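Long-range contacts in protein B (Streptococcus agalactiae, PDB 5H6I), which permeabilises membranes as a secreted pore-forming toxin and belongs to the bacterial proteins that bind the Fc part of immunoglobulin G: residues Q51-I55 and I106-T110; Q60-Y64 and T175-K179; L78-L82 and I95-V99; L168-A174 and P223-Q228. All coordinates share one frame; numbering follows the deposited sequence.

Contact 1 of 4, residues Q51-I55 and I106-T110; sequences QLRNI and IEAIT
Leu52 and Ile106 bring their CA atoms to 7.2 Å, and one turn further on the CA atoms of Ile55 and Ile109 are 8.2 Å apart, so the two helical segments match turn for turn. Their axes approach to 11.3 Å and their N-to-C directions differ by 31°. At that spacing the backbones do not meet, no hydrogen bond crosses, and side chains, mostly branched aliphatic ones, do the joining.

Ile106 is central, and its two branches serve different partners. CG1 meets Leu52, 3.7 Å from its CD2, while CG2 lies 3.9 Å from Ile55 CD1. The same CG2 is approached by the amide of Gln51, whose chain leaves with CG anti to the backbone N (chi1 -161°) and stays extended, bringing NE2 to 3.4 Å from the methyl in van der Waals contact.

Helices 35-58 and 93-115 are the first and third of an up-and-down helical bundle, which explains why they run roughly the same way. Helix 65-84, between them in sequence, packs on both, with Ala71, Ile72 and Val75 against Leu52 and Val68 against Ile109.

One turn further along, Ile55 CG2 and Ile109 CG2 meet methyl to methyl at 3.6 Å. At the margin Thr110 OG1 donates to Glu107 O at 3.2 Å from above the carbonyl plane, tying the hydroxyl to its own helix while CG2 faces the Ile55 side.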
loop_
_atom_site.group_PDB
_atom_site.type_symbol
_atom_site.label_atom_id
_atom_site.label_comp_id
_atom_site.label_asym_id
_atom_site.label_seq_id
_atom_site.Cartn_x
_atom_site.Cartn_y
_atom_site.Cartn_z
ATOM N N GLN A 51 -1.789 -9.188 -5.808
ATOM C CA GLN A 51 -0.862 -8.208 -5.253
ATOM C C GLN A 51 -1.571 -6.918 -4.859
ATOM O O GLN A 51 -1.154 -6.252 -3.906
ATOM C CB GLN A 51 0.253 -7.916 -6.257
ATOM C CG GLN A 51 1.490 -7.279 -5.651
ATOM C CD GLN A 51 2.740 -7.568 -6.458
ATOM O OE1 GLN A 51 2.706 -8.328 -7.426
ATOM N NE2 GLN A 51 3.854 -6.962 -6.063
ATOM N N LEU A 52 -2.639 -6.551 -5.569
ATOM C CA LEU A 52 -3.314 -5.288 -5.285
ATOM C C LEU A 52 -4.315 -5.408 -4.142
ATOM O O LEU A 52 -4.566 -4.418 -3.445
ATOM C CB LEU A 52 -4.015 -4.768 -6.543
ATOM C CG LEU A 52 -3.108 -4.092 -7.576
ATOM C CD1 LEU A 52 -3.857 -3.865 -8.877
ATOM C CD2 LEU A 52 -2.551 -2.781 -7.039
ATOM N N ARG A 53 -4.895 -6.592 -3.930
ATOM C CA ARG A 53 -5.796 -6.760 -2.793
ATOM C C ARG A 53 -5.026 -6.816 -1.479
ATOM O O ARG A 53 -5.546 -6.393 -0.440
ATOM C CB ARG A 53 -6.660 -8.010 -2.970
ATOM C CG ARG A 53 -5.890 -9.310 -3.114
ATOM C CD ARG A 53 -5.857 -10.091 -1.811
ATOM N NE ARG A 53 -5.627 -11.515 -2.036
ATOM C CZ ARG A 53 -5.145 -12.346 -1.119
ATOM N NH1 ARG A 53 -4.837 -11.895 0.089
ATOM N NH2 ARG A 53 -4.968 -13.628 -1.411
ATOM N N ASN A 54 -3.794 -7.332 -1.503
ATOM C CA ASN A 54 -2.929 -7.238 -0.331
ATOM C C ASN A 54 -2.631 -5.782 -0.001
ATOM O O ASN A 54 -2.719 -5.361 1.158
ATOM C CB ASN A 54 -1.629 -8.006 -0.572
ATOM C CG ASN A 54 -1.842 -9.503 -0.669
ATOM O OD1 ASN A 54 -2.719 -10.062 -0.011
ATOM N ND2 ASN A 54 -1.034 -10.161 -1.493
ATOM N N ILE A 55 -2.277 -4.997 -1.021
ATOM C CA ILE A 55 -2.002 -3.577 -0.827
ATOM C C ILE A 55 -3.263 -2.834 -0.402
ATOM O O ILE A 55 -3.189 -1.855 0.351
ATOM C CB ILE A 55 -1.395 -2.989 -2.115
ATOM C CG1 ILE A 55 -0.018 -3.602 -2.384
ATOM C CG2 ILE A 55 -1.294 -1.476 -2.034
ATOM C CD1 ILE A 55 0.631 -3.111 -3.658
ATOM N N ILE A 106 1.975 -0.876 -9.155
ATOM C CA ILE A 106 2.311 -1.614 -7.941
ATOM C C ILE A 106 3.702 -1.234 -7.451
ATOM O O ILE A 106 3.923 -1.050 -6.247
ATOM C CB ILE A 106 2.192 -3.130 -8.190
ATOM C CG1 ILE A 106 0.765 -3.490 -8.606
ATOM C CG2 ILE A 106 2.602 -3.910 -6.950
ATOM C CD1 ILE A 106 0.614 -4.908 -9.112
ATOM N N GLU A 107 4.659 -1.099 -8.373
ATOM C CA GLU A 107 6.026 -0.770 -7.980
ATOM C C GLU A 107 6.102 0.605 -7.331
ATOM O O GLU A 107 6.896 0.822 -6.408
ATOM C CB GLU A 107 6.954 -0.841 -9.192
ATOM C CG GLU A 107 7.751 -2.131 -9.286
ATOM C CD GLU A 107 8.272 -2.390 -10.684
ATOM O OE1 GLU A 107 8.368 -3.572 -11.073
ATOM O OE2 GLU A 107 8.586 -1.411 -11.393
ATOM N N ALA A 108 5.285 1.551 -7.800
ATOM C CA ALA A 108 5.270 2.876 -7.192
ATOM C C ALA A 108 4.685 2.842 -5.786
ATOM O O ALA A 108 5.099 3.625 -4.926
ATOM C CB ALA A 108 4.488 3.850 -8.071
ATOM N N ILE A 109 3.735 1.940 -5.531
ATOM C CA ILE A 109 3.121 1.871 -4.209
ATOM C C ILE A 109 4.081 1.250 -3.201
ATOM O O ILE A 109 4.226 1.746 -2.077
ATOM C CB ILE A 109 1.791 1.102 -4.279
ATOM C CG1 ILE A 109 0.811 1.835 -5.196
ATOM C CG2 ILE A 109 1.203 0.941 -2.890
ATOM C CD1 ILE A 109 -0.182 0.925 -5.875
ATOM N N THR A 110 4.747 0.156 -3.580
ATOM C CA THR A 110 5.749 -0.432 -2.697
ATOM C C THR A 110 6.936 0.503 -2.501
ATOM O O THR A 110 7.577 0.473 -1.445
ATOM C CB THR A 110 6.228 -1.777 -3.244
ATOM O OG1 THR A 110 7.155 -1.560 -4.314
ATOM C CG2 THR A 110 5.054 -2.608 -3.741
#

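Contact 2 of 4, residues Q60-Y64 and T175-K179; sequences QGTDY and TIYTK
Tyr177 reaches Asp63 because its ring leaves the backbone anti to the carbonyl carbon (chi1 -48°), which carries the phenol out to the 60-64 loop; Asp63 adopts the same kind of rotamer and brings its carboxylate up to the hydroxyl. Tyr177 OH donates to Asp63 OD2 at 2.5 Å, a very short separation whose exact value deserves caution at this resolution. OD2 lies at the ring edge near its plane, and carboxylate and ring are turned only 21° apart. The hydroxyl also accepts from Asp63 N at 3.1 Å with an N-H...O angle of 164°. Donating to the side chain and accepting from the backbone of one residue should fix the rotation of the phenolic O-H.

Around this bond the ring is flanked by carbon. Thr62 CB is 3.8 Å from Tyr177 CE1, and Tyr64 turns its edge to that same CE1, with CE2 at 3.9 Å. Ile176 extends CD1 to 3.4 Å from Gly61 O and 3.7 Å from Thr62 CG2.

The receiving loop is shaped by an ST turn: Thr62 OG1 accepts from Tyr64 N at 3.0 Å, just where Tyr64 occupies the N-cap position of helix 65-84. Helix 121-139 touches both segments, with Asn124 hydrogen-bonded to Tyr64 OH and touching Tyr177, and Ile125 beside Asp63. Beyond Tyr177, Lys179 NZ donates to the backbone oxygens of Gln220, the last residue of helix 203-220, and of Asn222 just after it, so the contact joins the N-terminal helical bundle to the approach to the C-terminal helices.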
loop_
_atom_site.group_PDB
_atom_site.type_symbol
_atom_site.label_atom_id
_atom_site.label_comp_id
_atom_site.label_asym_id
_atom_site.label_seq_id
_atom_site.Cartn_x
_atom_site.Cartn_y
_atom_site.Cartn_z
ATOM N N GLN A 60 -5.085 1.876 3.648
ATOM C CA GLN A 60 -6.398 2.341 4.074
ATOM C C GLN A 60 -6.302 3.748 4.654
ATOM O O GLN A 60 -5.531 3.993 5.589
ATOM C CB GLN A 60 -6.991 1.377 5.098
ATOM C CG GLN A 60 -7.990 0.400 4.505
ATOM C CD GLN A 60 -8.930 1.063 3.517
ATOM O OE1 GLN A 60 -8.866 0.811 2.314
ATOM N NE2 GLN A 60 -9.811 1.920 4.023
ATOM N N GLY A 61 -7.086 4.671 4.100
ATOM C CA GLY A 61 -7.114 6.031 4.596
ATOM C C GLY A 61 -5.930 6.885 4.213
ATOM O O GLY A 61 -5.716 7.936 4.825
ATOM N N THR A 62 -5.152 6.473 3.218
ATOM C CA THR A 62 -3.978 7.206 2.773
ATOM C C THR A 62 -4.232 7.804 1.391
ATOM O O THR A 62 -5.343 7.740 0.852
ATOM C CB THR A 62 -2.752 6.290 2.767
ATOM O OG1 THR A 62 -2.742 5.511 1.565
ATOM C CG2 THR A 62 -2.777 5.356 3.968
ATOM N N ASP A 63 -3.184 8.392 0.810
ATOM C CA ASP A 63 -3.262 8.921 -0.545
ATOM C C ASP A 63 -3.274 7.828 -1.603
ATOM O O ASP A 63 -3.428 8.140 -2.789
ATOM C CB ASP A 63 -2.094 9.875 -0.802
ATOM C CG ASP A 63 -2.055 11.027 0.180
ATOM O OD1 ASP A 63 -2.936 11.908 0.099
ATOM O OD2 ASP A 63 -1.146 11.049 1.036
ATOM N N TYR A 64 -3.117 6.567 -1.207
ATOM C CA TYR A 64 -3.106 5.444 -2.133
ATOM C C TYR A 64 -4.324 4.543 -1.971
ATOM O O TYR A 64 -4.348 3.445 -2.534
ATOM C CB TYR A 64 -1.822 4.630 -1.960
ATOM C CG TYR A 64 -0.565 5.468 -1.998
ATOM C CD1 TYR A 64 0.051 5.778 -3.204
ATOM C CD2 TYR A 64 0.002 5.957 -0.828
ATOM C CE1 TYR A 64 1.198 6.547 -3.242
ATOM C CE2 TYR A 64 1.148 6.727 -0.857
ATOM C CZ TYR A 64 1.742 7.019 -2.066
ATOM O OH TYR A 64 2.883 7.786 -2.096
ATOM N N THR A 175 2.098 11.814 10.641
ATOM C CA THR A 175 1.206 11.474 9.545
ATOM C C THR A 175 0.736 10.028 9.681
ATOM O O THR A 175 1.240 9.257 10.500
ATOM C CB THR A 175 1.897 11.686 8.198
ATOM O OG1 THR A 175 2.957 10.733 8.047
ATOM C CG2 THR A 175 2.470 13.093 8.107
ATOM N N ILE A 176 -0.250 9.663 8.858
ATOM C CA ILE A 176 -0.763 8.297 8.885
ATOM C C ILE A 176 0.329 7.305 8.510
ATOM O O ILE A 176 0.341 6.167 8.994
ATOM C CB ILE A 176 -1.997 8.172 7.967
ATOM C CG1 ILE A 176 -2.558 6.747 8.002
ATOM C CG2 ILE A 176 -1.658 8.594 6.542
ATOM C CD1 ILE A 176 -3.887 6.595 7.299
ATOM N N TYR A 177 1.275 7.722 7.665
ATOM C CA TYR A 177 2.396 6.854 7.321
ATOM C C TYR A 177 3.340 6.668 8.502
ATOM O O TYR A 177 3.956 5.605 8.637
ATOM C CB TYR A 177 3.142 7.422 6.113
ATOM C CG TYR A 177 2.220 7.817 4.981
ATOM C CD1 TYR A 177 1.809 6.883 4.038
ATOM C CD2 TYR A 177 1.748 9.117 4.865
ATOM C CE1 TYR A 177 0.961 7.236 3.007
ATOM C CE2 TYR A 177 0.897 9.479 3.838
ATOM C CZ TYR A 177 0.506 8.534 2.912
ATOM O OH TYR A 177 -0.338 8.891 1.886
ATOM N N THR A 178 3.463 7.682 9.363
ATOM C CA THR A 178 4.265 7.530 10.573
ATOM C C THR A 178 3.653 6.494 11.506
ATOM O O THR A 178 4.371 5.703 12.128
ATOM C CB THR A 178 4.403 8.876 11.286
ATOM O OG1 THR A 178 4.789 9.883 10.344
ATOM C CG2 THR A 178 5.448 8.791 12.389
ATOM N N LYS A 179 2.325 6.479 11.609
ATOM C CA LYS A 179 1.624 5.542 12.476
ATOM C C LYS A 179 1.508 4.147 11.877
ATOM O O LYS A 179 0.941 3.261 12.526
ATOM C CB LYS A 179 0.231 6.083 12.806
ATOM C CG LYS A 179 0.253 7.380 13.596
ATOM C CD LYS A 179 -1.133 7.985 13.698
ATOM C CE LYS A 179 -1.137 9.191 14.621
ATOM N NZ LYS A 179 -2.490 9.799 14.731
#

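Contact 3 of 4, residues L78-L82 and I95-V99; sequences LKTSL and IGSRV
Leu78 and Ile95 meet inside an antiparallel helical hairpin, formed by the consecutive helices 65-84 and 93-115 of the N-terminal bundle. The segment axes come within 11.3 Å and their directions differ by 155°; the CA atoms of Leu78 and Ile95 lie 7.3 Å apart.

The two side chains overlap head to tail, which leaves Leu78 CD2 3.6 Å from Ile95 CD1. Ile95 serves two turns of the facing helix: with CG1 anti to the backbone N (chi1 -153°) and CD1 bent back (chi2 71°), its CG1 rests 3.7 Å from Leu82 CD2 while CD1 turns to Leu78. Ser81 borders this patch. On the other flank Leu78 CD2 also lies 3.8 Å from Arg98 CB, the two side chains crossing at about a right angle, so arginine contributes its aliphatic part here.

A second shell of side chains backs these residues. Leu45 of helix 35-58 touches Leu78 and Val99, Met41 of the same helix touches Ile95, and Tyr90 and Leu92 from the connecting loop lie on Leu82. The Arg98 chain, extended from CG to NE, passes out of the apolar patch toward the end of helix 121-139, where its NH1 donates a hydrogen bond to the backbone oxygen of Ile138.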
loop_
_atom_site.group_PDB
_atom_site.type_symbol
_atom_site.label_atom_id
_atom_site.label_comp_id
_atom_site.label_asym_id
_atom_site.label_seq_id
_atom_site.Cartn_x
_atom_site.Cartn_y
_atom_site.Cartn_z
ATOM N N LEU A 78 -9.802 -5.016 -17.667
ATOM C CA LEU A 78 -8.890 -5.600 -18.644
ATOM C C LEU A 78 -9.145 -7.093 -18.801
ATOM O O LEU A 78 -9.080 -7.627 -19.916
ATOM C CB LEU A 78 -7.439 -5.340 -18.235
ATOM C CG LEU A 78 -6.954 -3.888 -18.261
ATOM C CD1 LEU A 78 -5.733 -3.711 -17.371
ATOM C CD2 LEU A 78 -6.651 -3.437 -19.680
ATOM N N LYS A 79 -9.438 -7.784 -17.697
ATOM C CA LYS A 79 -9.770 -9.204 -17.768
ATOM C C LYS A 79 -11.045 -9.425 -18.569
ATOM O O LYS A 79 -11.118 -10.331 -19.408
ATOM C CB LYS A 79 -9.917 -9.779 -16.358
ATOM C CG LYS A 79 -8.628 -10.288 -15.743
ATOM C CD LYS A 79 -8.914 -11.192 -14.554
ATOM C CE LYS A 79 -8.306 -10.637 -13.276
ATOM N NZ LYS A 79 -8.787 -11.363 -12.068
ATOM N N THR A 80 -12.067 -8.604 -18.316
ATOM C CA THR A 80 -13.316 -8.725 -19.060
ATOM C C THR A 80 -13.103 -8.439 -20.541
ATOM O O THR A 80 -13.719 -9.079 -21.400
ATOM C CB THR A 80 -14.370 -7.784 -18.472
ATOM O OG1 THR A 80 -14.485 -8.018 -17.062
ATOM C CG2 THR A 80 -15.723 -8.013 -19.126
ATOM N N SER A 81 -12.221 -7.488 -20.860
ATOM C CA SER A 81 -11.931 -7.196 -22.260
ATOM C C SER A 81 -11.171 -8.342 -22.917
ATOM O O SER A 81 -11.456 -8.705 -24.065
ATOM C CB SER A 81 -11.139 -5.894 -22.371
ATOM O OG SER A 81 -10.955 -5.530 -23.728
ATOM N N LEU A 82 -10.199 -8.919 -22.207
ATOM C CA LEU A 82 -9.473 -10.068 -22.742
ATOM C C LEU A 82 -10.395 -11.267 -22.913
ATOM O O LEU A 82 -10.323 -11.979 -23.923
ATOM C CB LEU A 82 -8.307 -10.426 -21.821
ATOM C CG LEU A 82 -7.016 -9.618 -21.967
ATOM C CD1 LEU A 82 -5.946 -10.163 -21.033
ATOM C CD2 LEU A 82 -6.531 -9.630 -23.408
ATOM N N ILE A 95 -3.681 -3.598 -25.140
ATOM C CA ILE A 95 -4.053 -4.340 -23.940
ATOM C C ILE A 95 -2.816 -4.725 -23.137
ATOM O O ILE A 95 -2.887 -4.873 -21.910
ATOM C CB ILE A 95 -4.899 -5.575 -24.316
ATOM C CG1 ILE A 95 -5.831 -5.960 -23.166
ATOM C CG2 ILE A 95 -4.016 -6.751 -24.703
ATOM C CD1 ILE A 95 -6.961 -4.983 -22.946
ATOM N N GLY A 96 -1.670 -4.876 -23.797
ATOM C CA GLY A 96 -0.451 -5.265 -23.116
ATOM C C GLY A 96 0.223 -4.103 -22.418
ATOM O O GLY A 96 0.766 -4.259 -21.320
ATOM N N SER A 97 0.191 -2.929 -23.052
ATOM C CA SER A 97 0.771 -1.740 -22.435
ATOM C C SER A 97 0.015 -1.338 -21.176
ATOM O O SER A 97 0.605 -0.750 -20.263
ATOM C CB SER A 97 0.790 -0.587 -23.438
ATOM O OG SER A 97 1.371 -0.990 -24.665
ATOM N N ARG A 98 -1.282 -1.643 -21.108
ATOM C CA ARG A 98 -2.047 -1.359 -19.900
ATOM C C ARG A 98 -1.736 -2.365 -18.798
ATOM O O ARG A 98 -1.688 -2.002 -17.617
ATOM C CB ARG A 98 -3.543 -1.352 -20.216
ATOM C CG ARG A 98 -3.928 -0.361 -21.300
ATOM C CD ARG A 98 -5.385 -0.497 -21.706
ATOM N NE ARG A 98 -5.721 0.397 -22.811
ATOM C CZ ARG A 98 -6.033 1.680 -22.666
ATOM N NH1 ARG A 98 -6.057 2.225 -21.457
ATOM N NH2 ARG A 98 -6.323 2.421 -23.727
ATOM N N VAL A 99 -1.520 -3.630 -19.165
ATOM C CA VAL A 99 -1.166 -4.642 -18.176
ATOM C C VAL A 99 0.221 -4.371 -17.608
ATOM O O VAL A 99 0.451 -4.507 -16.399
ATOM C CB VAL A 99 -1.266 -6.047 -18.796
ATOM C CG1 VAL A 99 -0.597 -7.081 -17.902
ATOM C CG2 VAL A 99 -2.722 -6.415 -19.046
#

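Contact 4 of 4, residues L168-A174 and P223-Q228; sequences LKPTDRA and PNVTVQ
Arg173 and Asn224 run alongside each other with their ends in the same direction, guanidinium and amide planes turned 75° apart and NH1 of Arg173 2.5 Å from Asn224 OD1. The arginine chain bends at chi3 (-50°), which brings its head group back along the other segment. There the guanidinium edge meets a backbone carbonyl, NH1 donating to Pro223 O in a weak bond of 3.3 Å that is still nearly straight (173°).

Next to this pair the backbones couple. Arg173 and Thr226 form a single antiparallel bridge, a non-hydrogen-bonded pair with CA atoms 4.4 Å apart, bracketed by Ala174 N to Val225 O and Val227 N to Asp172 O, each 3.0 Å. A water beside the bridge lies within hydrogen-bonding distance of both Ala174 O and Val225 O. In a protein otherwise built of helices this isolated bridge lies at a helix start: Thr226 is the N-cap of helix 227-245, and its side chain caps a backbone N further on. Pro170 O, placed by the type I turn from Lys169 to Asp172, accepts from Gln228 N at 3.0 Å. Two N-H groups of the first helical turn are thus satisfied by carbonyls from the remote 168-174 loop.

Val227 presents CG2 to Leu168, 4.1 Å from its CB, the two crossing at a slant, while the Pro170 ring brings CB to 3.7 Å from Gln228 CG. Thr226 directs CG2 at the Thr171 carbonyl. Inside the turn, Asp172 OD2 accepts from Lys169 N, 2.7 Å away, the donor standing above the carboxylate plane.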
loop_
_atom_site.group_PDB
_atom_site.type_symbol
_atom_site.label_atom_id
_atom_site.label_comp_id
_atom_site.label_asym_id
_atom_site.label_seq_id
_atom_site.Cartn_x
_atom_site.Cartn_y
_atom_site.Cartn_z
ATOM N N LEU A 168 10.236 14.485 8.181
ATOM C CA LEU A 168 9.506 15.033 9.315
ATOM C C LEU A 168 10.435 15.202 10.508
ATOM O O LEU A 168 11.239 14.318 10.820
ATOM C CB LEU A 168 8.335 14.127 9.693
ATOM C CG LEU A 168 7.103 14.140 8.786
ATOM C CD1 LEU A 168 6.262 12.892 9.014
ATOM C CD2 LEU A 168 6.278 15.395 9.022
ATOM N N LYS A 169 10.327 16.349 11.172
ATOM C CA LYS A 169 11.068 16.556 12.403
ATOM C C LYS A 169 10.457 15.711 13.519
ATOM O O LYS A 169 9.276 15.354 13.463
ATOM C CB LYS A 169 11.051 18.031 12.798
ATOM C CG LYS A 169 12.028 18.898 12.019
ATOM C CD LYS A 169 11.906 20.359 12.422
ATOM C CE LYS A 169 10.663 20.996 11.825
ATOM N NZ LYS A 169 10.784 21.161 10.352
ATOM N N PRO A 170 11.241 15.360 14.544
ATOM C CA PRO A 170 10.660 14.617 15.674
ATOM C C PRO A 170 9.545 15.374 16.372
ATOM O O PRO A 170 8.671 14.750 16.986
ATOM C CB PRO A 170 11.863 14.390 16.601
ATOM C CG PRO A 170 13.055 14.486 15.707
ATOM C CD PRO A 170 12.699 15.520 14.680
ATOM N N THR A 171 9.543 16.703 16.285
ATOM C CA THR A 171 8.489 17.522 16.865
ATOM C C THR A 171 7.315 17.740 15.919
ATOM O O THR A 171 6.283 18.266 16.349
ATOM C CB THR A 171 9.052 18.882 17.293
ATOM O OG1 THR A 171 9.875 19.412 16.247
ATOM C CG2 THR A 171 9.885 18.736 18.557
ATOM N N ASP A 172 7.444 17.353 14.653
ATOM C CA ASP A 172 6.367 17.551 13.695
ATOM C C ASP A 172 5.190 16.635 14.005
ATOM O O ASP A 172 5.341 15.573 14.615
ATOM C CB ASP A 172 6.860 17.292 12.270
ATOM C CG ASP A 172 7.639 18.460 11.699
ATOM O OD1 ASP A 172 7.416 19.603 12.149
ATOM O OD2 ASP A 172 8.472 18.233 10.797
ATOM N N ARG A 173 4.004 17.063 13.579
ATOM C CA ARG A 173 2.818 16.233 13.716
ATOM C C ARG A 173 2.986 14.944 12.923
ATOM O O ARG A 173 3.521 14.943 11.811
ATOM C CB ARG A 173 1.582 16.995 13.236
ATOM C CG ARG A 173 0.261 16.319 13.560
ATOM C CD ARG A 173 -0.908 17.149 13.058
ATOM N NE ARG A 173 -0.798 18.545 13.470
ATOM C CZ ARG A 173 -1.376 19.052 14.555
ATOM N NH1 ARG A 173 -2.109 18.276 15.340
ATOM N NH2 ARG A 173 -1.220 20.334 14.853
ATOM N N ALA A 174 2.534 13.837 13.506
ATOM C CA ALA A 174 2.688 12.538 12.872
ATOM C C ALA A 174 1.652 12.349 11.773
ATOM O O ALA A 174 0.477 12.688 11.940
ATOM C CB ALA A 174 2.565 11.420 13.907
ATOM N N PRO A 223 -4.904 12.610 16.346
ATOM C CA PRO A 223 -4.359 13.378 15.218
ATOM C C PRO A 223 -3.316 14.408 15.618
ATOM O O PRO A 223 -2.755 15.064 14.732
ATOM C CB PRO A 223 -5.604 14.066 14.626
ATOM C CG PRO A 223 -6.791 13.413 15.294
ATOM C CD PRO A 223 -6.300 12.973 16.631
ATOM N N ASN A 224 -3.032 14.574 16.908
ATOM C CA ASN A 224 -2.124 15.613 17.374
ATOM C C ASN A 224 -0.827 15.072 17.959
ATOM O O ASN A 224 0.018 15.866 18.385
ATOM C CB ASN A 224 -2.824 16.498 18.411
ATOM C CG ASN A 224 -4.046 17.195 17.849
ATOM O OD1 ASN A 224 -4.086 17.547 16.669
ATOM N ND2 ASN A 224 -5.053 17.398 18.691
ATOM N N VAL A 225 -0.641 13.751 17.997
ATOM C CA VAL A 225 0.609 13.205 18.506
ATOM C C VAL A 225 1.731 13.502 17.518
ATOM O O VAL A 225 1.524 13.564 16.299
ATOM C CB VAL A 225 0.495 11.693 18.772
ATOM C CG1 VAL A 225 -0.341 11.431 20.016
ATOM C CG2 VAL A 225 -0.084 10.982 17.565
ATOM N N THR A 226 2.932 13.691 18.051
ATOM C CA THR A 226 4.092 13.991 17.228
ATOM C C THR A 226 4.771 12.703 16.773
ATOM O O THR A 226 4.421 11.598 17.192
ATOM C CB THR A 226 5.077 14.871 17.996
ATOM O OG1 THR A 226 5.438 14.225 19.224
ATOM C CG2 THR A 226 4.452 16.222 18.306
ATOM N N VAL A 227 5.757 12.861 15.886
ATOM C CA VAL A 227 6.556 11.719 15.449
ATOM C C VAL A 227 7.270 11.091 16.639
ATOM O O VAL A 227 7.418 9.865 16.721
ATOM C CB VAL A 227 7.545 12.153 14.350
ATOM C CG1 VAL A 227 8.558 11.052 14.067
ATOM C CG2 VAL A 227 6.792 12.531 13.084
ATOM N N GLN A 228 7.706 11.921 17.590
ATOM C CA GLN A 228 8.353 11.407 18.792
ATOM C C GLN A 228 7.391 10.558 19.614
ATOM O O GLN A 228 7.729 9.442 20.026
ATOM C CB GLN A 228 8.895 12.567 19.627
ATOM C CG GLN A 228 10.396 12.757 19.535
ATOM C CD GLN A 228 10.976 13.389 20.783
ATOM O OE1 GLN A 228 11.591 12.713 21.608
ATOM N NE2 GLN A 228 10.777 14.695 20.932
HETATM O O HOH W 1 -0.568 12.512 14.403
#

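How the contacts relate
Contacts 1 and 3 share helix 93-115 and pair it with helices 35-58 and 65-84, one roughly parallel, at 31°, and the other antiparallel. Both rest on apolar branches without cross-segment hydrogen bonds; contact 3 is buried, while contact 1 is partly buried, although its centre is about 5 Å from the centre of the chain. Contact 2 joins two loops and contact 4 a loop and the start of helix 227-245, both at the surface and through polar groups: a tyrosine hydroxyl in contact 2, backbone carbonyls in contact 4. These two adjoin directly, Thr178 touching Leu168 and Val227 and Lys179 touching Val225. Contacts 3 and 4, centres about 43 Å apart, lie on opposite sides of the chain centre.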